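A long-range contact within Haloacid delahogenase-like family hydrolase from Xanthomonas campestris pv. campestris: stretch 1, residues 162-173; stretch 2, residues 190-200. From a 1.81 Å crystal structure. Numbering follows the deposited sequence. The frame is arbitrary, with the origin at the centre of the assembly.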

# COMPACT_ATOMS: atom_id res chain seq x y z
N GLU A 162 6.47 2.76 -7.25
CA GLU A 162 7.42 3.67 -7.85
C GLU A 162 6.74 4.40 -8.98
O GLU A 162 5.89 3.82 -9.67
CB GLU A 162 8.69 2.99 -8.36
CG GLU A 162 9.75 3.96 -8.95
CD GLU A 162 10.22 4.95 -7.93
OE1 GLU A 162 9.60 6.01 -7.79
OE2 GLU A 162 11.17 4.63 -7.19
N LYS A 163 7.14 5.65 -9.15
CA LYS A 163 6.66 6.50 -10.24
C LYS A 163 7.68 6.44 -11.38
O LYS A 163 8.68 7.10 -11.37
CB LYS A 163 6.46 7.92 -9.77
CG LYS A 163 5.04 8.19 -9.22
CD LYS A 163 4.92 9.63 -8.74
CE LYS A 163 3.51 9.97 -8.33
NZ LYS A 163 3.48 11.26 -7.56
N ASP A 164 7.43 5.58 -12.33
CA ASP A 164 8.33 5.36 -13.45
C ASP A 164 7.49 5.18 -14.68
O ASP A 164 6.28 4.97 -14.56
CB ASP A 164 9.31 4.21 -13.15
CG ASP A 164 8.62 2.88 -12.80
OD1 ASP A 164 7.50 2.60 -13.23
OD2 ASP A 164 9.28 2.08 -12.09
N PRO A 165 8.10 5.25 -15.88
CA PRO A 165 7.28 5.20 -17.10
C PRO A 165 6.38 3.98 -17.19
O PRO A 165 5.22 4.09 -17.60
CB PRO A 165 8.33 5.28 -18.26
CG PRO A 165 9.53 5.90 -17.62
CD PRO A 165 9.53 5.44 -16.19
N GLN A 166 6.88 2.83 -16.74
CA GLN A 166 6.13 1.59 -16.84
C GLN A 166 4.88 1.68 -15.98
O GLN A 166 3.79 1.23 -16.37
CB GLN A 166 6.97 0.40 -16.37
CG GLN A 166 8.37 0.32 -16.93
CD GLN A 166 9.44 1.04 -16.08
OE1 GLN A 166 9.57 2.26 -16.14
NE2 GLN A 166 10.26 0.26 -15.36
N THR A 167 5.04 2.22 -14.78
CA THR A 167 3.92 2.38 -13.85
C THR A 167 2.85 3.34 -14.39
O THR A 167 1.65 3.04 -14.37
CB THR A 167 4.39 2.82 -12.46
OG1 THR A 167 5.27 1.81 -11.95
CG2 THR A 167 3.22 2.95 -11.51
N TYR A 168 3.30 4.51 -14.83
CA TYR A 168 2.38 5.44 -15.42
C TYR A 168 1.65 4.81 -16.59
O TYR A 168 0.43 4.94 -16.69
CB TYR A 168 3.06 6.73 -15.79
CG TYR A 168 3.31 7.69 -14.66
CD1 TYR A 168 2.27 8.41 -14.07
CD2 TYR A 168 4.61 7.93 -14.21
CE1 TYR A 168 2.56 9.36 -12.99
CE2 TYR A 168 4.88 8.86 -13.20
CZ TYR A 168 3.84 9.55 -12.60
OH TYR A 168 4.09 10.47 -11.60
N ALA A 169 2.36 4.08 -17.46
CA ALA A 169 1.71 3.42 -18.62
C ALA A 169 0.65 2.39 -18.17
O ALA A 169 -0.43 2.29 -18.76
CB ALA A 169 2.77 2.75 -19.50
N ARG A 170 0.97 1.67 -17.11
CA ARG A 170 0.06 0.69 -16.56
C ARG A 170 -1.22 1.38 -16.06
O ARG A 170 -2.34 0.94 -16.38
CB ARG A 170 0.76 -0.08 -15.45
CG ARG A 170 -0.21 -0.94 -14.68
CD ARG A 170 0.41 -1.63 -13.48
NE ARG A 170 0.76 -0.81 -12.31
CZ ARG A 170 -0.05 -0.03 -11.57
NH1 ARG A 170 -1.33 0.17 -11.89
NH2 ARG A 170 0.46 0.58 -10.50
N VAL A 171 -1.05 2.50 -15.35
CA VAL A 171 -2.19 3.24 -14.81
C VAL A 171 -3.06 3.68 -15.97
O VAL A 171 -4.29 3.42 -15.98
CB VAL A 171 -1.76 4.45 -13.96
CG1 VAL A 171 -2.95 5.31 -13.57
CG2 VAL A 171 -1.01 3.98 -12.72
N LEU A 172 -2.45 4.28 -16.99
CA LEU A 172 -3.22 4.70 -18.16
C LEU A 172 -3.88 3.58 -18.92
O LEU A 172 -4.95 3.77 -19.51
CB LEU A 172 -2.35 5.53 -19.12
CG LEU A 172 -1.89 6.89 -18.61
CD1 LEU A 172 -1.18 7.69 -19.72
CD2 LEU A 172 -3.03 7.71 -17.99
N SER A 173 -3.25 2.42 -18.96
CA SER A 173 -3.84 1.29 -19.68
C SER A 173 -5.17 0.87 -19.03
O SER A 173 -6.12 0.48 -19.70
CB SER A 173 -2.89 0.08 -19.73
OG SER A 173 -2.91 -0.60 -18.48
N ARG A 190 11.61 14.78 -11.44
CA ARG A 190 12.07 13.39 -11.55
C ARG A 190 10.93 12.37 -11.47
O ARG A 190 10.91 11.44 -12.24
CB ARG A 190 13.09 13.07 -10.43
CG ARG A 190 14.28 12.18 -10.85
CD ARG A 190 15.39 12.14 -9.76
N SER A 191 10.00 12.54 -10.53
CA SER A 191 8.93 11.55 -10.29
C SER A 191 7.59 11.83 -10.93
O SER A 191 6.85 10.91 -11.28
CB SER A 191 8.68 11.40 -8.78
OG SER A 191 9.73 10.69 -8.23
N ASP A 192 7.21 13.10 -11.01
CA ASP A 192 5.88 13.45 -11.42
C ASP A 192 5.85 13.74 -12.92
O ASP A 192 4.99 13.26 -13.63
CB ASP A 192 5.34 14.62 -10.57
CG ASP A 192 5.24 14.26 -9.09
OD1 ASP A 192 4.81 13.11 -8.80
OD2 ASP A 192 5.59 15.08 -8.21
N VAL A 193 6.80 14.51 -13.39
CA VAL A 193 6.73 15.08 -14.72
C VAL A 193 7.54 14.25 -15.75
O VAL A 193 7.03 13.88 -16.81
CB VAL A 193 7.19 16.58 -14.65
CG1 VAL A 193 7.39 17.21 -16.06
CG2 VAL A 193 6.20 17.40 -13.80
N GLU A 194 8.79 13.95 -15.45
CA GLU A 194 9.68 13.35 -16.44
C GLU A 194 9.18 11.99 -16.93
O GLU A 194 9.19 11.73 -18.11
CB GLU A 194 11.10 13.20 -15.90
CG GLU A 194 11.94 14.46 -15.82
CD GLU A 194 13.33 14.18 -15.17
OE1 GLU A 194 13.76 12.98 -15.18
OE2 GLU A 194 13.97 15.16 -14.68
N PRO A 195 8.73 11.10 -16.02
CA PRO A 195 8.23 9.79 -16.50
C PRO A 195 6.98 9.84 -17.38
O PRO A 195 6.79 8.99 -18.24
CB PRO A 195 7.93 9.05 -15.21
CG PRO A 195 8.77 9.74 -14.16
CD PRO A 195 8.77 11.16 -14.56
N VAL A 196 6.14 10.84 -17.17
CA VAL A 196 4.94 11.03 -17.97
C VAL A 196 5.33 11.59 -19.36
O VAL A 196 4.77 11.17 -20.36
CB VAL A 196 3.91 11.94 -17.23
CG1 VAL A 196 2.66 12.27 -18.13
CG2 VAL A 196 3.49 11.28 -15.92
N LEU A 197 6.22 12.58 -19.39
CA LEU A 197 6.78 13.07 -20.65
C LEU A 197 7.38 11.90 -21.40
O LEU A 197 7.17 11.74 -22.59
CB LEU A 197 7.83 14.18 -20.44
CG LEU A 197 7.31 15.48 -19.77
CD1 LEU A 197 8.38 16.52 -19.66
CD2 LEU A 197 6.15 15.98 -20.54
N ALA A 198 8.07 11.03 -20.68
CA ALA A 198 8.74 9.88 -21.32
C ALA A 198 7.83 8.90 -22.04
O ALA A 198 8.24 8.30 -23.02
CB ALA A 198 9.58 9.12 -20.26
N ILE A 199 6.60 8.72 -21.57
CA ILE A 199 5.62 7.84 -22.23
C ILE A 199 4.69 8.56 -23.21
O ILE A 199 3.84 7.93 -23.83
CB ILE A 199 4.77 7.03 -21.23
CG1 ILE A 199 3.85 7.94 -20.41
CG2 ILE A 199 5.68 6.11 -20.33
CD1 ILE A 199 2.78 7.12 -19.65
N GLY A 200 4.91 9.86 -23.38
CA GLY A 200 4.20 10.66 -24.36
C GLY A 200 3.12 11.57 -23.78
O GLY A 200 2.31 12.10 -24.53

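A helix that starts at Pro-165 and a second helix that runs through the other stretch cross at 72° with their axes 8.7 Å apart at closest approach, and the loop leading into the first helix shares in the contact. Polar bonds gather at one end, around Ser-191 and Asp-192; apolar packing takes over toward Ile-199.

The one salt bridge across the contact joins Lys-163 to Asp-192. Lys-163 stretches its chain, with chi2 to chi4 all t, so that NZ lies 2.6 Å from Asp-192 OD1, to which it donates a hydrogen bond. Lysine suits this buried place because its long methylene chain can pack on the neighbouring helix, Lys-163 CD lying 4.2 Å from Ser-191 CB, while the ammonium group travels on to a carboxylate. NZ also bonds elsewhere in the structure. The CA-to-CB bond of Asp-192 points away from the first stretch, yet its carboxylate comes back to meet the lysine; OD2 is bonded to a residue adjoining one of the stretches, so neither oxygen is left without a partner.

The second cross-link comes from Tyr-168, whose OH donates to Ser-191 O at 2.8 Å. This carbonyl lies in the wider, kinked part of the second helix, where Pro-195 has no N-H to give and Val-196 N makes only a weak bond, 3.2 Å, to Val-193 O. The tyrosine hydroxyl supplies a donor for Ser-191 O. The Ser-191 hydroxyl itself is satisfied elsewhere in the structure.

Tyrosine joins this polar tip to a broad apolar ring. Val-196 CG2 sits over one face, 3.5 Å from the centroid of the Tyr-168 ring and 8° off the normal, a well-centred CH-pi contact, while Pro-195 CB lies 3.6 Å from Tyr-168 CD2. The backbones also come close where the two prolines meet: the CA atoms of Pro-165 and Pro-195 are 4.7 Å apart, and Pro-165 CD is 4.1 Å from Pro-195 CB.

Ile-199 gives up the largest area to the contact. Ile-199 CG2 is 3.5 Å from Pro-165 CB, and Ile-199 CD1 is 4.0 Å from Leu-172 CD1 and 3.9 Å from Tyr-168 CB; a beta-branched side chain, with CG2 and CD1 reaching in different directions, can thus touch successive turns of the first helix.

The start of that helix has its own polar supports. Asp-164 OD1 accepts from Thr-167 N at 2.9 Å, capping the helix, and from Thr-167 OG1 at 2.7 Å. Just before it, Lys-163 N donates to Glu-162 OE1 at 2.8 Å.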